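Local coordinates for protein probable enoyl-CoA hydratase/isomerase (PDB 3SWX) that probably works as an enoyl-CoA hydratase or isomerase of the crotonase-like family, acting on double bonds of acyl-CoA substrates, at residues P93-D97 against G98-S102; D171-D174 against A175-H179; A219-A222 against V223-D227; A229-E232 against Q233-P236; E240-S244 against E245-L249. All coordinates share one frame; numbering follows the deposited sequence.

Interaction 1: P93-D97 against G98-S102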
loop_
_atom_site.group_PDB
_atom_site.type_symbol
_atom_site.label_atom_id
_atom_site.label_comp_id
_atom_site.label_asym_id
_atom_site.label_seq_id
_atom_site.Cartn_x
_atom_site.Cartn_y
_atom_site.Cartn_z
ATOM N N PRO B 93 -14.125 -12.244 14.789
ATOM C CA PRO B 93 -12.705 -11.934 14.990
ATOM C C PRO B 93 -12.001 -11.470 13.717
ATOM O O PRO B 93 -11.099 -10.658 13.809
ATOM C CB PRO B 93 -12.113 -13.256 15.497
ATOM C CG PRO B 93 -13.281 -13.954 16.144
ATOM C CD PRO B 93 -14.459 -13.602 15.247
ATOM N N TRP B 94 -12.447 -11.961 12.556
ATOM C CA TRP B 94 -11.925 -11.523 11.257
ATOM C C TRP B 94 -12.498 -10.178 10.787
ATOM O O TRP B 94 -11.988 -9.581 9.821
ATOM C CB TRP B 94 -12.123 -12.626 10.194
ATOM C CG TRP B 94 -11.224 -13.775 10.474
ATOM C CD1 TRP B 94 -10.002 -14.001 9.948
ATOM C CD2 TRP B 94 -11.461 -14.823 11.421
ATOM N NE1 TRP B 94 -9.457 -15.156 10.485
ATOM C CE2 TRP B 94 -10.344 -15.673 11.392
ATOM C CE3 TRP B 94 -12.527 -15.139 12.278
ATOM C CZ2 TRP B 94 -10.252 -16.807 12.202
ATOM C CZ3 TRP B 94 -12.426 -16.274 13.080
ATOM C CH2 TRP B 94 -11.304 -17.086 13.034
ATOM N N GLN B 95 -13.538 -9.703 11.467
ATOM C CA GLN B 95 -14.031 -8.330 11.299
ATOM C C GLN B 95 -14.326 -7.972 9.823
ATOM O O GLN B 95 -13.969 -6.896 9.335
ATOM C CB GLN B 95 -13.057 -7.342 11.932
ATOM C CG GLN B 95 -12.798 -7.606 13.421
ATOM C CD GLN B 95 -11.637 -6.809 13.969
ATOM O OE1 GLN B 95 -11.661 -5.580 13.973
ATOM N NE2 GLN B 95 -10.602 -7.503 14.420
ATOM N N VAL B 96 -15.015 -8.881 9.155
ATOM C CA VAL B 96 -15.433 -8.736 7.760
ATOM C C VAL B 96 -16.960 -8.729 7.573
ATOM O O VAL B 96 -17.429 -8.948 6.465
ATOM C CB VAL B 96 -14.862 -9.876 6.892
ATOM C CG1 VAL B 96 -13.390 -9.704 6.675
ATOM C CG2 VAL B 96 -15.174 -11.238 7.517
ATOM N N ASP B 97 -17.728 -8.495 8.638
ATOM C CA ASP B 97 -19.182 -8.434 8.530
ATOM C C ASP B 97 -19.698 -7.020 8.719
ATOM O O ASP B 97 -20.874 -6.832 8.899
ATOM C CB ASP B 97 -19.872 -9.362 9.552
ATOM C CG ASP B 97 -19.523 -10.829 9.351
ATOM O OD1 ASP B 97 -19.303 -11.258 8.194
ATOM O OD2 ASP B 97 -19.471 -11.560 10.354
ATOM N N GLY B 98 -18.832 -6.022 8.651
ATOM C CA GLY B 98 -19.259 -4.626 8.753
ATOM C C GLY B 98 -18.928 -3.984 10.092
ATOM O O GLY B 98 -19.230 -2.815 10.312
ATOM N N ARG B 99 -18.288 -4.741 10.974
ATOM C CA ARG B 99 -17.945 -4.248 12.296
ATOM C C ARG B 99 -16.489 -4.550 12.637
ATOM O O ARG B 99 -16.020 -5.672 12.453
ATOM C CB ARG B 99 -18.877 -4.907 13.316
ATOM C CG ARG B 99 -18.808 -4.325 14.720
ATOM C CD ARG B 99 -19.844 -4.995 15.621
ATOM N NE ARG B 99 -19.694 -4.602 17.018
ATOM C CZ ARG B 99 -20.077 -5.348 18.055
ATOM N NH1 ARG B 99 -20.613 -6.560 17.864
ATOM N NH2 ARG B 99 -19.911 -4.898 19.296
ATOM N N GLN B 100 -15.786 -3.550 13.143
ATOM C CA GLN B 100 -14.414 -3.717 13.578
ATOM C C GLN B 100 -14.193 -3.255 15.024
ATOM O O GLN B 100 -14.959 -2.436 15.563
ATOM C CB GLN B 100 -13.475 -2.945 12.649
ATOM C CG GLN B 100 -13.405 -3.517 11.265
ATOM C CD GLN B 100 -13.977 -2.611 10.238
ATOM O OE1 GLN B 100 -15.194 -2.320 10.224
ATOM N NE2 GLN B 100 -13.106 -2.145 9.342
ATOM N N LEU B 101 -13.123 -3.771 15.624
ATOM C CA LEU B 101 -12.712 -3.385 16.983
ATOM C C LEU B 101 -12.345 -1.902 17.100
ATOM O O LEU B 101 -11.665 -1.343 16.227
ATOM C CB LEU B 101 -11.523 -4.227 17.446
ATOM C CG LEU B 101 -11.817 -5.706 17.712
ATOM C CD1 LEU B 101 -10.529 -6.448 18.079
ATOM C CD2 LEU B 101 -12.894 -5.836 18.826
ATOM N N SER B 102 -12.775 -1.294 18.203
ATOM C CA SER B 102 -12.537 0.128 18.486
ATOM C C SER B 102 -11.219 0.343 19.171
ATOM O O SER B 102 -10.776 1.478 19.315
ATOM C CB SER B 102 -13.624 0.679 19.428
ATOM O OG SER B 102 -14.880 0.676 18.786
HETATM O O HOH W 1 -15.974 -5.451 8.444
HETATM O O HOH W 2 -17.428 -7.853 11.367
#
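The side chain of Q95 reaches across a loop and takes the backbone N-H of L101. Q95 OE1 lies 2.9 Å from L101 N, and the bond is nearly straight at 171°. The N-H comes from above the carbonyl plane of the Q95 amide, well off a lone pair. The amide end is also held from its own side. Q95 NE2 gives a hydrogen bond of 3.3 Å to P93 O, which lies in the amide plane. With both ends engaged, the amide cannot flip without losing these bonds. This is the tight part of the contact. Q95 and L101 cross at about a right angle, and Q95 NE2 sits 3.8 Å from L101 CD1. On another flank Q95 OE1 is 3.5 Å from Q100 CB.

The turn at D97 and G98 is the loose, exposed part, though V96 beside it meets L234 of a neighbouring subunit. Here waters do the bridging. One takes the N-H of G98 and donates to Q95 O. A second takes the N-H of D97 and donates to R99 O, at 2.8 Å. L101 O accepts a hydrogen bond from R220 NH2 of helix 209-225, and W94 and P93 pack on helices 35-50 and 116-123. The chemistry implies that a buried glutamine amide supplies the direct polar tie across this loop, while waters bridge the backbone groups of its turn.

Interaction 2: D171-D174 against A175-H179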
loop_
_atom_site.group_PDB
_atom_site.type_symbol
_atom_site.label_atom_id
_atom_site.label_comp_id
_atom_site.label_asym_id
_atom_site.label_seq_id
_atom_site.Cartn_x
_atom_site.Cartn_y
_atom_site.Cartn_z
ATOM N N ASP B 171 1.622 -21.439 -1.997
ATOM C CA ASP B 171 2.992 -21.786 -1.583
ATOM C C ASP B 171 3.239 -21.277 -0.188
ATOM O O ASP B 171 2.708 -20.230 0.210
ATOM C CB ASP B 171 4.060 -21.173 -2.503
ATOM C CG ASP B 171 4.193 -21.900 -3.853
ATOM O OD1 ASP B 171 3.914 -23.114 -3.941
ATOM O OD2 ASP B 171 4.591 -21.238 -4.834
ATOM N N THR B 172 4.081 -21.988 0.544
ATOM C CA THR B 172 4.490 -21.565 1.876
ATOM C C THR B 172 5.525 -20.450 1.812
ATOM O O THR B 172 6.440 -20.509 0.998
ATOM C CB THR B 172 5.062 -22.756 2.644
ATOM O OG1 THR B 172 4.065 -23.775 2.684
ATOM C CG2 THR B 172 5.479 -22.375 4.101
ATOM N N PHE B 173 5.373 -19.424 2.660
ATOM C CA PHE B 173 6.414 -18.394 2.826
ATOM C C PHE B 173 6.781 -18.203 4.292
ATOM O O PHE B 173 5.988 -18.459 5.170
ATOM C CB PHE B 173 6.025 -17.059 2.171
ATOM C CG PHE B 173 4.721 -16.458 2.668
ATOM C CD1 PHE B 173 3.495 -16.980 2.256
ATOM C CD2 PHE B 173 4.726 -15.342 3.507
ATOM C CE1 PHE B 173 2.292 -16.431 2.686
ATOM C CE2 PHE B 173 3.504 -14.780 3.963
ATOM C CZ PHE B 173 2.294 -15.331 3.540
ATOM N N ASP B 174 7.996 -17.740 4.545
ATOM C CA ASP B 174 8.536 -17.701 5.903
ATOM C C ASP B 174 8.440 -16.323 6.542
ATOM O O ASP B 174 7.975 -15.354 5.910
ATOM C CB ASP B 174 9.971 -18.238 5.917
ATOM C CG ASP B 174 10.954 -17.355 5.192
ATOM O OD1 ASP B 174 10.656 -16.184 4.890
ATOM O OD2 ASP B 174 12.056 -17.845 4.938
ATOM N N ALA B 175 8.863 -16.243 7.801
ATOM C CA ALA B 175 8.791 -14.985 8.563
ATOM C C ALA B 175 9.513 -13.842 7.853
ATOM O O ALA B 175 8.997 -12.723 7.835
ATOM C CB ALA B 175 9.340 -15.168 9.993
ATOM N N VAL B 176 10.688 -14.109 7.277
ATOM C CA VAL B 176 11.459 -13.044 6.607
ATOM C C VAL B 176 10.611 -12.444 5.470
ATOM O O VAL B 176 10.497 -11.234 5.343
ATOM C CB VAL B 176 12.851 -13.542 6.084
ATOM C CG1 VAL B 176 13.527 -12.503 5.182
ATOM C CG2 VAL B 176 13.789 -13.891 7.265
ATOM N N GLU B 177 10.007 -13.301 4.657
ATOM C CA GLU B 177 9.181 -12.836 3.564
ATOM C C GLU B 177 7.927 -12.109 4.089
ATOM O O GLU B 177 7.578 -11.052 3.572
ATOM C CB GLU B 177 8.838 -14.010 2.646
ATOM C CG GLU B 177 7.867 -13.693 1.508
ATOM C CD GLU B 177 8.415 -12.757 0.440
ATOM O OE1 GLU B 177 9.635 -12.423 0.430
ATOM O OE2 GLU B 177 7.581 -12.359 -0.410
ATOM N N ALA B 178 7.286 -12.636 5.135
ATOM C CA ALA B 178 6.082 -11.993 5.704
ATOM C C ALA B 178 6.376 -10.564 6.225
ATOM O O ALA B 178 5.544 -9.645 6.107
ATOM C CB ALA B 178 5.453 -12.874 6.807
ATOM N N HIS B 179 7.589 -10.389 6.744
ATOM C CA HIS B 179 8.074 -9.128 7.258
ATOM C C HIS B 179 8.464 -8.177 6.127
ATOM O O HIS B 179 8.196 -6.969 6.203
ATOM C CB HIS B 179 9.268 -9.413 8.163
ATOM C CG HIS B 179 9.950 -8.195 8.680
ATOM N ND1 HIS B 179 9.331 -7.309 9.534
ATOM C CD2 HIS B 179 11.212 -7.738 8.513
ATOM C CE1 HIS B 179 10.180 -6.351 9.859
ATOM N NE2 HIS B 179 11.327 -6.587 9.255
#
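D174 is the N-cap of helix 175-180, and the contact is the junction where the short strand 173-174 runs straight into that helix. The cap is made by the side chain. D174 OD1 accepts from E177 N at 3.0 Å, with an angle of 169° at the hydrogen. The carboxylate oxygen is met nearly along its C-O axis. The chi1 of D174, 68°, sets CG between the backbone N and the carbonyl carbon, and this brings OD1 over the first turn. The carboxylate would also interact favourably with the positive end of the helix dipole. The main chain adds the first regular helical bond, from A178 N to D174 O at 2.9 Å.

F173 supplies the apolar half. Its ring meets A178 at the edge, with F173 CE2 3.9 Å from A178 CB. Further back, F173 CB is 3.9 Å from E177 CG. The E177 chain bends after CG, and its carboxylate stands nearly perpendicular to the phenyl ring, at 89°. That carboxylate forms a salt bridge with R180 and a hydrogen bond with W166. The same W166 stacks its ring with F173. The backbone of F173 pairs with F135, so the residue belongs to the small three-stranded sheet.

D174 and E177 carry like charges, but D174 OD1 and E177 OE1 stay 5.9 Å apart. On the exposed side, V176 CB lies 3.6 Å from D174 OD1.

Interaction 3: A219-A222 against V223-D227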
loop_
_atom_site.group_PDB
_atom_site.type_symbol
_atom_site.label_atom_id
_atom_site.label_comp_id
_atom_site.label_asym_id
_atom_site.label_seq_id
_atom_site.Cartn_x
_atom_site.Cartn_y
_atom_site.Cartn_z
ATOM N N ALA B 219 -8.537 6.296 10.790
ATOM C CA ALA B 219 -7.866 5.423 9.841
ATOM C C ALA B 219 -8.866 4.480 9.153
ATOM O O ALA B 219 -8.816 4.313 7.929
ATOM C CB ALA B 219 -6.744 4.607 10.537
ATOM N N ARG B 220 -9.768 3.873 9.932
ATOM C CA ARG B 220 -10.787 2.997 9.345
ATOM C C ARG B 220 -11.778 3.731 8.446
ATOM O O ARG B 220 -12.174 3.210 7.416
ATOM C CB ARG B 220 -11.569 2.247 10.403
ATOM C CG ARG B 220 -10.776 1.195 11.155
ATOM C CD ARG B 220 -11.728 0.356 11.994
ATOM N NE ARG B 220 -11.081 -0.286 13.139
ATOM C CZ ARG B 220 -10.228 -1.305 13.078
ATOM N NH1 ARG B 220 -9.869 -1.818 11.916
ATOM N NH2 ARG B 220 -9.725 -1.828 14.209
ATOM N N LEU B 221 -12.189 4.929 8.860
ATOM C CA LEU B 221 -13.106 5.763 8.069
ATOM C C LEU B 221 -12.504 6.079 6.700
ATOM O O LEU B 221 -13.203 6.016 5.693
ATOM C CB LEU B 221 -13.439 7.059 8.806
ATOM C CG LEU B 221 -14.498 7.958 8.151
ATOM C CD1 LEU B 221 -15.749 7.173 7.853
ATOM C CD2 LEU B 221 -14.794 9.192 9.036
ATOM N N ALA B 222 -11.201 6.375 6.675
ATOM C CA ALA B 222 -10.483 6.633 5.423
ATOM C C ALA B 222 -10.584 5.463 4.447
ATOM O O ALA B 222 -10.794 5.651 3.222
ATOM C CB ALA B 222 -9.007 6.929 5.704
ATOM N N VAL B 223 -10.378 4.260 4.977
ATOM C CA VAL B 223 -10.474 3.061 4.169
ATOM C C VAL B 223 -11.905 2.823 3.708
ATOM O O VAL B 223 -12.110 2.523 2.534
ATOM C CB VAL B 223 -9.958 1.831 4.906
ATOM C CG1 VAL B 223 -10.258 0.545 4.113
ATOM C CG2 VAL B 223 -8.459 1.983 5.163
ATOM N N ARG B 224 -12.886 2.965 4.611
ATOM C CA ARG B 224 -14.279 2.612 4.289
ATOM C C ARG B 224 -15.021 3.657 3.470
ATOM O O ARG B 224 -15.869 3.295 2.655
ATOM C CB ARG B 224 -15.145 2.402 5.544
ATOM C CG ARG B 224 -14.625 1.459 6.559
ATOM C CD ARG B 224 -14.658 0.060 6.138
ATOM N NE ARG B 224 -15.988 -0.548 6.048
ATOM C CZ ARG B 224 -16.184 -1.872 6.031
ATOM N NH1 ARG B 224 -15.157 -2.702 6.177
ATOM N NH2 ARG B 224 -17.405 -2.378 5.891
ATOM N N GLU B 225 -14.810 4.934 3.778
ATOM C CA GLU B 225 -15.549 6.020 3.114
ATOM C C GLU B 225 -14.690 6.903 2.227
ATOM O O GLU B 225 -15.239 7.662 1.462
ATOM C CB GLU B 225 -16.222 6.941 4.127
ATOM C CG GLU B 225 -17.250 6.281 4.987
ATOM C CD GLU B 225 -18.238 7.278 5.649
ATOM O OE1 GLU B 225 -18.320 8.459 5.226
ATOM O OE2 GLU B 225 -18.940 6.849 6.600
ATOM N N GLY B 226 -13.368 6.877 2.388
ATOM C CA GLY B 226 -12.477 7.661 1.537
ATOM C C GLY B 226 -11.764 8.824 2.227
ATOM O O GLY B 226 -11.995 9.133 3.407
ATOM N N ASP B 227 -10.865 9.463 1.479
ATOM C CA ASP B 227 -10.019 10.520 2.023
ATOM C C ASP B 227 -10.829 11.704 2.531
ATOM O O ASP B 227 -10.596 12.183 3.640
ATOM C CB ASP B 227 -8.975 10.970 0.982
ATOM C CG ASP B 227 -7.736 10.040 0.946
ATOM O OD1 ASP B 227 -7.873 8.850 1.324
ATOM O OD2 ASP B 227 -6.634 10.516 0.568
HETATM O O HOH W 3 -8.882 6.484 1.300
#
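The flat carboxylate of E225 has a methyl of L221 on one face. L221 CD1 stands almost directly above E225 CD, at 3.3 Å. The same methyl is 3.4 Å from E225 OE2, and it also touches the CG of that glutamate. The packing here is tight. The L221 side chain gets there with CG anti to the backbone N (chi1 -174°). E225 runs extended beyond CG and crosses the leucine, one turn earlier in the helix, at a slant.

R224 is shaped differently. Its chain bends at both chi2 and chi3, and R224 CG lies close over R220 O, at 3.1 Å. The guanidinium goes on to a salt bridge with E231 of one neighbouring subunit.

These residues lie toward the C-terminal end of helix 209-225. The regular bonds last through E225 N, which meets L221 O at 2.7 Å. At G226 they give way to weak ones. G226 N makes two of these, to L221 O at 3.4 Å and to A222 O. G226 has a positive phi of 111° and is the first residue to leave helical angles. It is also the N-cap position of helix 227-242.

A water bridges the break. It donates to A222 O and to D227 OD1, the latter at 2.6 Å. D227 also forms a salt bridge with R156 of the other neighbouring subunit, where A222 packs on I152.

Interaction 4: A229-E232 against Q233-P236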
loop_
_atom_site.group_PDB
_atom_site.type_symbol
_atom_site.label_atom_id
_atom_site.label_comp_id
_atom_site.label_asym_id
_atom_site.label_seq_id
_atom_site.Cartn_x
_atom_site.Cartn_y
_atom_site.Cartn_z
ATOM N N ALA B 229 -13.846 11.902 3.633
ATOM C CA ALA B 229 -14.622 11.555 4.824
ATOM C C ALA B 229 -13.767 11.597 6.084
ATOM O O ALA B 229 -14.195 12.130 7.102
ATOM C CB ALA B 229 -15.271 10.154 4.659
ATOM N N ALA B 230 -12.565 11.029 6.004
ATOM C CA ALA B 230 -11.612 11.073 7.105
ATOM C C ALA B 230 -11.119 12.512 7.352
ATOM O O ALA B 230 -11.088 12.988 8.494
ATOM C CB ALA B 230 -10.446 10.086 6.844
ATOM N N GLU B 231 -10.789 13.221 6.274
ATOM C CA GLU B 231 -10.320 14.599 6.370
ATOM C C GLU B 231 -11.290 15.488 7.127
ATOM O O GLU B 231 -10.895 16.271 7.970
ATOM C CB GLU B 231 -10.091 15.184 4.976
ATOM C CG GLU B 231 -8.770 14.787 4.384
ATOM C CD GLU B 231 -8.631 15.206 2.951
ATOM O OE1 GLU B 231 -9.533 15.880 2.399
ATOM O OE2 GLU B 231 -7.603 14.856 2.367
ATOM N N GLU B 232 -12.565 15.367 6.792
ATOM C CA GLU B 232 -13.626 16.171 7.378
ATOM C C GLU B 232 -13.693 15.981 8.897
ATOM O O GLU B 232 -14.051 16.874 9.624
ATOM C CB GLU B 232 -14.951 15.744 6.702
ATOM C CG GLU B 232 -16.092 16.612 6.970
ATOM C CD GLU B 232 -17.391 16.135 6.306
ATOM O OE1 GLU B 232 -17.575 14.917 6.092
ATOM O OE2 GLU B 232 -18.239 17.002 6.071
ATOM N N GLN B 233 -13.332 14.805 9.384
ATOM C CA GLN B 233 -13.332 14.545 10.819
ATOM C C GLN B 233 -12.057 14.979 11.565
ATOM O O GLN B 233 -12.053 14.965 12.786
ATOM C CB GLN B 233 -13.526 13.042 11.077
ATOM C CG GLN B 233 -14.785 12.462 10.517
ATOM C CD GLN B 233 -16.011 13.090 11.096
ATOM O OE1 GLN B 233 -15.965 13.684 12.185
ATOM N NE2 GLN B 233 -17.134 12.961 10.384
ATOM N N LEU B 234 -10.975 15.324 10.860
ATOM C CA LEU B 234 -9.672 15.498 11.525
ATOM C C LEU B 234 -9.685 16.564 12.630
ATOM O O LEU B 234 -9.371 16.262 13.797
ATOM C CB LEU B 234 -8.569 15.829 10.515
ATOM C CG LEU B 234 -8.168 14.703 9.559
ATOM C CD1 LEU B 234 -7.240 15.253 8.499
ATOM C CD2 LEU B 234 -7.531 13.535 10.323
ATOM N N VAL B 235 -10.066 17.788 12.273
ATOM C CA VAL B 235 -10.089 18.899 13.240
ATOM C C VAL B 235 -11.260 18.764 14.246
ATOM O O VAL B 235 -11.068 18.995 15.441
ATOM C CB VAL B 235 -10.101 20.305 12.536
ATOM C CG1 VAL B 235 -10.207 21.460 13.562
ATOM C CG2 VAL B 235 -8.863 20.492 11.651
ATOM N N PRO B 236 -12.469 18.383 13.794
ATOM C CA PRO B 236 -13.509 18.170 14.824
ATOM C C PRO B 236 -13.140 17.127 15.890
ATOM O O PRO B 236 -13.463 17.296 17.060
ATOM C CB PRO B 236 -14.722 17.714 14.007
ATOM C CG PRO B 236 -14.523 18.364 12.699
ATOM C CD PRO B 236 -13.042 18.408 12.445
HETATM O O HOH W 4 -16.707 12.446 7.391
HETATM O O HOH W 5 -10.763 18.494 9.619
#
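The backbone around Q233 and L234 tightens, with bonds to the third residue before. L234 N gives its hydrogen to E231 O at 3.0 Å, from 63° out of the carbonyl plane. Q233 N makes a weak bond to A230 O. The next N-H is met by water. One water takes the hydrogen of V235 N and donates to E231 O, each at 2.8 Å, so it stands in for a direct helical bond. P236 has no N-H to offer. Its ring comes up against the oxygen it cannot bond, with P236 CD 3.4 Å from E232 O.

The side chains follow this bend. L234 lies over the carbonyls of the turn before: L234 CG is 3.5 Å from both E231 O and A230 O. Its CD1 branch lies beside the backbone of E231.

This is a proline kink inside helix 227-242, which lies on helix 209-225 of the same chain. A230 and Q233 touch that helix, and N218 from it donates to A230 O. L234 packs on V96 of a neighbouring subunit, and Y145 of that subunit is hydrogen-bonded to L234 O.

A second water gathers three polar groups on the outer side. It donates to A229 O and to E232 OE1, and accepts from Q233 NE2 at 3.1 Å. A chi1 of -59° lays Q233 CG 3.5 Å from A229 O, and the bend at chi2 (-61°) then brings NE2 round to the water. E232 comes to the same water with a fully extended chain.

Interaction 5: E240-S244 against E245-L249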
loop_
_atom_site.group_PDB
_atom_site.type_symbol
_atom_site.label_atom_id
_atom_site.label_comp_id
_atom_site.label_asym_id
_atom_site.label_seq_id
_atom_site.Cartn_x
_atom_site.Cartn_y
_atom_site.Cartn_z
ATOM N N GLU B 240 -12.622 17.869 20.015
ATOM C CA GLU B 240 -13.256 17.050 21.045
ATOM C C GLU B 240 -12.250 16.464 22.020
ATOM O O GLU B 240 -12.531 16.407 23.211
ATOM C CB GLU B 240 -14.058 15.897 20.423
ATOM N N LEU B 241 -11.094 16.015 21.523
ATOM C CA LEU B 241 -10.052 15.473 22.398
ATOM C C LEU B 241 -9.430 16.564 23.287
ATOM O O LEU B 241 -9.189 16.311 24.451
ATOM C CB LEU B 241 -8.961 14.751 21.600
ATOM C CG LEU B 241 -9.382 13.440 20.910
ATOM C CD1 LEU B 241 -8.259 12.953 20.006
ATOM C CD2 LEU B 241 -9.795 12.369 21.901
ATOM N N PHE B 242 -9.204 17.771 22.746
ATOM C CA PHE B 242 -8.686 18.909 23.544
ATOM C C PHE B 242 -9.582 19.215 24.738
ATOM O O PHE B 242 -9.179 19.875 25.689
ATOM C CB PHE B 242 -8.523 20.180 22.697
ATOM C CG PHE B 242 -7.220 20.244 21.961
ATOM C CD1 PHE B 242 -6.017 20.112 22.642
ATOM C CD2 PHE B 242 -7.191 20.449 20.592
ATOM C CE1 PHE B 242 -4.809 20.174 21.971
ATOM C CE2 PHE B 242 -5.983 20.512 19.918
ATOM C CZ PHE B 242 -4.792 20.374 20.608
ATOM N N THR B 243 -10.789 18.678 24.661
ATOM C CA THR B 243 -11.838 18.826 25.651
ATOM C C THR B 243 -11.715 17.813 26.794
ATOM O O THR B 243 -12.303 17.990 27.878
ATOM C CB THR B 243 -13.189 18.659 24.902
ATOM O OG1 THR B 243 -13.737 19.951 24.654
ATOM C CG2 THR B 243 -14.180 17.745 25.634
ATOM N N SER B 244 -10.953 16.753 26.550
ATOM C CA SER B 244 -10.856 15.646 27.486
ATOM C C SER B 244 -9.876 15.957 28.628
ATOM O O SER B 244 -8.957 16.777 28.486
ATOM C CB SER B 244 -10.429 14.369 26.750
ATOM O OG SER B 244 -9.059 14.429 26.411
ATOM N N GLU B 245 -10.076 15.289 29.758
ATOM C CA GLU B 245 -9.120 15.372 30.868
ATOM C C GLU B 245 -7.704 15.001 30.440
ATOM O O GLU B 245 -6.713 15.612 30.882
ATOM C CB GLU B 245 -9.503 14.404 31.974
ATOM C CG GLU B 245 -10.702 14.797 32.750
ATOM C CD GLU B 245 -10.773 14.032 34.036
ATOM O OE1 GLU B 245 -11.827 13.421 34.271
ATOM O OE2 GLU B 245 -9.758 14.018 34.777
ATOM N N ASP B 246 -7.616 13.970 29.611
ATOM C CA ASP B 246 -6.323 13.449 29.183
ATOM C C ASP B 246 -5.508 14.448 28.343
ATOM O O ASP B 246 -4.265 14.450 28.430
ATOM C CB ASP B 246 -6.504 12.103 28.449
ATOM C CG ASP B 246 -6.764 10.943 29.414
ATOM O OD1 ASP B 246 -6.567 11.122 30.636
ATOM O OD2 ASP B 246 -7.143 9.852 28.956
ATOM N N ALA B 247 -6.171 15.292 27.541
ATOM C CA ALA B 247 -5.428 16.318 26.776
ATOM C C ALA B 247 -4.730 17.332 27.712
ATOM O O ALA B 247 -3.560 17.673 27.520
ATOM C CB ALA B 247 -6.327 17.015 25.784
ATOM N N THR B 248 -5.434 17.793 28.741
ATOM C CA THR B 248 -4.814 18.701 29.718
ATOM C C THR B 248 -3.691 17.970 30.481
ATOM O O THR B 248 -2.588 18.513 30.655
ATOM C CB THR B 248 -5.856 19.378 30.676
ATOM O OG1 THR B 248 -6.497 18.392 31.497
ATOM C CG2 THR B 248 -6.913 20.110 29.887
ATOM N N LEU B 249 -3.935 16.727 30.883
ATOM C CA LEU B 249 -2.861 15.928 31.492
ATOM C C LEU B 249 -1.643 15.778 30.563
ATOM O O LEU B 249 -0.492 15.982 30.971
ATOM C CB LEU B 249 -3.380 14.546 31.919
ATOM C CG LEU B 249 -4.265 14.491 33.173
ATOM C CD1 LEU B 249 -4.914 13.102 33.352
ATOM C CD2 LEU B 249 -3.459 14.889 34.429
#
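S244 reaches only two atoms out, and both meet the next helix. Its CB lies 3.2 Å from E245 N. From there a chi1 of 74° tucks OG in close to the main chain, facing the first turn. S244 OG then accepts from A247 N at 3.2 Å. The same hydroxyl donates to L241 O at 2.7 Å, in the carbonyl plane. It therefore ties the last turn of one helix to the first turn of the next. L241 O takes a second hydrogen from S244 N.

A247 packs against the end of the preceding helix. Its CB points back at it, where A247 CB is 3.2 Å from L241 O and 3.8 Å from F242 CA. The F242 ring itself is further off. T248 OG1 donates to E245 O, which also accepts from L249 N.

E245 forms a salt bridge with R265, and D246 accepts from the backbone of V263 and G264, so the chain end folds back here. The arrangement is a serine N-cap at the start of helix 245-255, where the chain passes into it from helix 227-242.

The five contacts follow one another along the chain, and none nests in or crosses another. Interaction 1 closes a loop before strand 105-109 of the main sheet. Interaction 2 comes next, at a strand-to-helix junction, and its centre is about 25 Å from that of interaction 1. Interactions 3, 4 and 5 then run down the C-terminal helices. Interaction 3 ends helix 209-225, interaction 4 bends helix 227-242, and interaction 5 joins that helix to 245-255. L101 and Q100 of interaction 1 touch R220 of interaction 3. L221 and A222 of interaction 3 pack on A229, A230 and Q233 of interaction 4. Interactions 2 and 5 lie on opposite sides of the chain's centre.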